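Local coordinates for protein SAM-dependent methyltransferase (Pyrococcus horikoshii, PDB 1WZN) that probably transfers methyl groups from S-adenosylmethionine to an unspecified acceptor, and binds the spent cofactor S-adenosyl-L-homocysteine, at residues A[31-36]-A[140-145]. Numbering follows the deposited sequence.
Sequences EEIFKE and VFITDF
I33 and I142 meet tip to tip, with I33 CA and I142 CA 8.5 Å apart. Within this pair the closest approach is from I33 CG2 to I142 CD1, at 3.6 Å; with CG1 of I33 anti to the carbonyl carbon (chi1 -66°), the CG2 branch lies anti to the backbone N and meets the strand residue. The other branch of I33 ends in CD1, 4.1 Å from I142 CG2, so both arms of one isoleucine bear on the other, and V246 of strand 242-248 also touches I33. Shortening I33 to an alanine would remove both branches and is likely to open a gap against I142, whose CD1 would lose the CG2 methyl it rests on. The pairing belongs to the Rossmann-like methyltransferase fold, in which helix 23-36 packs on the central sheet; the axes of 31-36 and 140-145 run nearly antiparallel, at 155°. One residue on, F34 turns the CD1-CE1 side of its ring to the strand. V140 CG2 meets the ring edge near its plane, 4.0 Å from F34 CD1, whereas I142 CD1 approaches obliquely to within 3.6 Å of F34 CE1. Y64 stacks edge-to-face with the same ring, and A108 of the adjoining parallel strand touches both F34 and V140.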
loop_
_atom_site.group_PDB
_atom_site.type_symbol
_atom_site.label_atom_id
_atom_site.label_comp_id
_atom_site.label_asym_id
_atom_site.label_seq_id
_atom_site.Cartn_x
_atom_site.Cartn_y
_atom_site.Cartn_z
ATOM N N GLU A 31 -34.797 3.383 -19.253
ATOM C CA GLU A 31 -35.796 3.430 -20.320
ATOM C C GLU A 31 -35.402 2.538 -21.491
ATOM O O GLU A 31 -36.267 2.008 -22.188
ATOM C CB GLU A 31 -36.020 4.859 -20.822
ATOM C CG GLU A 31 -36.655 5.788 -19.807
ATOM C CD GLU A 31 -37.309 6.986 -20.467
ATOM O OE1 GLU A 31 -38.517 6.904 -20.781
ATOM O OE2 GLU A 31 -36.614 7.998 -20.684
ATOM N N GLU A 32 -34.101 2.377 -21.722
ATOM C CA GLU A 32 -33.671 1.502 -22.807
ATOM C C GLU A 32 -34.053 0.073 -22.421
ATOM O O GLU A 32 -34.460 -0.721 -23.267
ATOM C CB GLU A 32 -32.163 1.597 -23.048
ATOM C CG GLU A 32 -31.684 0.585 -24.081
ATOM C CD GLU A 32 -30.281 0.854 -24.579
ATOM O OE1 GLU A 32 -29.352 0.932 -23.746
ATOM O OE2 GLU A 32 -30.108 0.982 -25.812
ATOM N N ILE A 33 -33.934 -0.253 -21.135
ATOM C CA ILE A 33 -34.307 -1.587 -20.678
ATOM C C ILE A 33 -35.815 -1.775 -20.876
ATOM O O ILE A 33 -36.257 -2.823 -21.349
ATOM C CB ILE A 33 -33.937 -1.804 -19.186
ATOM C CG1 ILE A 33 -32.412 -1.776 -19.011
ATOM C CG2 ILE A 33 -34.467 -3.145 -18.704
ATOM C CD1 ILE A 33 -31.966 -1.904 -17.560
ATOM N N PHE A 34 -36.605 -0.762 -20.518
ATOM C CA PHE A 34 -38.060 -0.839 -20.693
ATOM C C PHE A 34 -38.397 -1.114 -22.160
ATOM O O PHE A 34 -39.236 -1.956 -22.477
ATOM C CB PHE A 34 -38.747 0.481 -20.302
ATOM C CG PHE A 34 -38.733 0.786 -18.825
ATOM C CD1 PHE A 34 -38.481 -0.207 -17.882
ATOM C CD2 PHE A 34 -39.029 2.076 -18.379
ATOM C CE1 PHE A 34 -38.529 0.082 -16.510
ATOM C CE2 PHE A 34 -39.079 2.373 -17.016
ATOM C CZ PHE A 34 -38.829 1.373 -16.079
ATOM N N LYS A 35 -37.723 -0.397 -23.049
ATOM C CA LYS A 35 -37.958 -0.525 -24.482
ATOM C C LYS A 35 -37.499 -1.833 -25.112
ATOM O O LYS A 35 -38.218 -2.420 -25.920
ATOM C CB LYS A 35 -37.297 0.647 -25.213
ATOM C CG LYS A 35 -37.284 0.525 -26.731
ATOM C CD LYS A 35 -36.515 1.678 -27.352
ATOM C CE LYS A 35 -36.330 1.492 -28.848
ATOM N NZ LYS A 35 -35.468 2.563 -29.426
ATOM N N GLU A 36 -36.313 -2.296 -24.735
ATOM C CA GLU A 36 -35.756 -3.507 -25.322
ATOM C C GLU A 36 -35.974 -4.815 -24.562
ATOM O O GLU A 36 -36.090 -5.874 -25.179
ATOM C CB GLU A 36 -34.254 -3.320 -25.556
ATOM C CG GLU A 36 -33.880 -2.139 -26.434
ATOM C CD GLU A 36 -34.481 -2.221 -27.825
ATOM O OE1 GLU A 36 -34.606 -3.342 -28.357
ATOM O OE2 GLU A 36 -34.815 -1.162 -28.394
ATOM N N VAL A 140 -40.954 -5.984 -16.139
ATOM C CA VAL A 140 -39.564 -6.173 -15.731
ATOM C C VAL A 140 -39.180 -5.668 -14.344
ATOM O O VAL A 140 -39.748 -4.701 -13.833
ATOM C CB VAL A 140 -38.585 -5.515 -16.747
ATOM C CG1 VAL A 140 -38.759 -6.142 -18.124
ATOM C CG2 VAL A 140 -38.825 -4.004 -16.822
ATOM N N PHE A 141 -38.204 -6.348 -13.745
ATOM C CA PHE A 141 -37.654 -5.969 -12.444
ATOM C C PHE A 141 -36.228 -5.526 -12.767
ATOM O O PHE A 141 -35.513 -6.221 -13.500
ATOM C CB PHE A 141 -37.628 -7.167 -11.481
ATOM C CG PHE A 141 -36.795 -6.934 -10.243
ATOM C CD1 PHE A 141 -37.060 -5.859 -9.396
ATOM C CD2 PHE A 141 -35.742 -7.788 -9.930
ATOM C CE1 PHE A 141 -36.285 -5.640 -8.252
ATOM C CE2 PHE A 141 -34.961 -7.577 -8.788
ATOM C CZ PHE A 141 -35.232 -6.505 -7.951
ATOM N N ILE A 142 -35.828 -4.365 -12.252
ATOM C CA ILE A 142 -34.490 -3.821 -12.503
ATOM C C ILE A 142 -33.854 -3.381 -11.187
ATOM O O ILE A 142 -34.460 -2.638 -10.416
ATOM C CB ILE A 142 -34.553 -2.575 -13.432
ATOM C CG1 ILE A 142 -35.213 -2.932 -14.765
ATOM C CG2 ILE A 142 -33.151 -2.031 -13.687
ATOM C CD1 ILE A 142 -35.572 -1.711 -15.606
ATOM N N THR A 143 -32.635 -3.839 -10.923
ATOM C CA THR A 143 -31.952 -3.441 -9.698
ATOM C C THR A 143 -30.449 -3.414 -9.951
ATOM O O THR A 143 -29.930 -4.253 -10.682
ATOM C CB THR A 143 -32.281 -4.406 -8.524
ATOM O OG1 THR A 143 -31.867 -3.808 -7.290
ATOM C CG2 THR A 143 -31.573 -5.751 -8.698
ATOM N N ASP A 144 -29.759 -2.445 -9.354
ATOM C CA ASP A 144 -28.316 -2.321 -9.537
ATOM C C ASP A 144 -27.542 -2.524 -8.245
ATOM O O ASP A 144 -28.021 -2.205 -7.161
ATOM C CB ASP A 144 -27.961 -0.940 -10.113
ATOM C CG ASP A 144 -28.313 0.197 -9.166
ATOM O OD1 ASP A 144 -29.507 0.354 -8.850
ATOM O OD2 ASP A 144 -27.398 0.936 -8.732
ATOM N N PHE A 145 -26.334 -3.058 -8.366
ATOM C CA PHE A 145 -25.490 -3.271 -7.201
ATOM C C PHE A 145 -24.038 -3.216 -7.651
ATOM O O PHE A 145 -23.732 -3.445 -8.822
ATOM C CB PHE A 145 -25.838 -4.596 -6.507
ATOM C CG PHE A 145 -25.722 -5.798 -7.388
ATOM C CD1 PHE A 145 -24.651 -6.673 -7.252
ATOM C CD2 PHE A 145 -26.686 -6.062 -8.350
ATOM C CE1 PHE A 145 -24.543 -7.798 -8.065
ATOM C CE2 PHE A 145 -26.588 -7.179 -9.167
ATOM C CZ PHE A 145 -25.513 -8.051 -9.024
#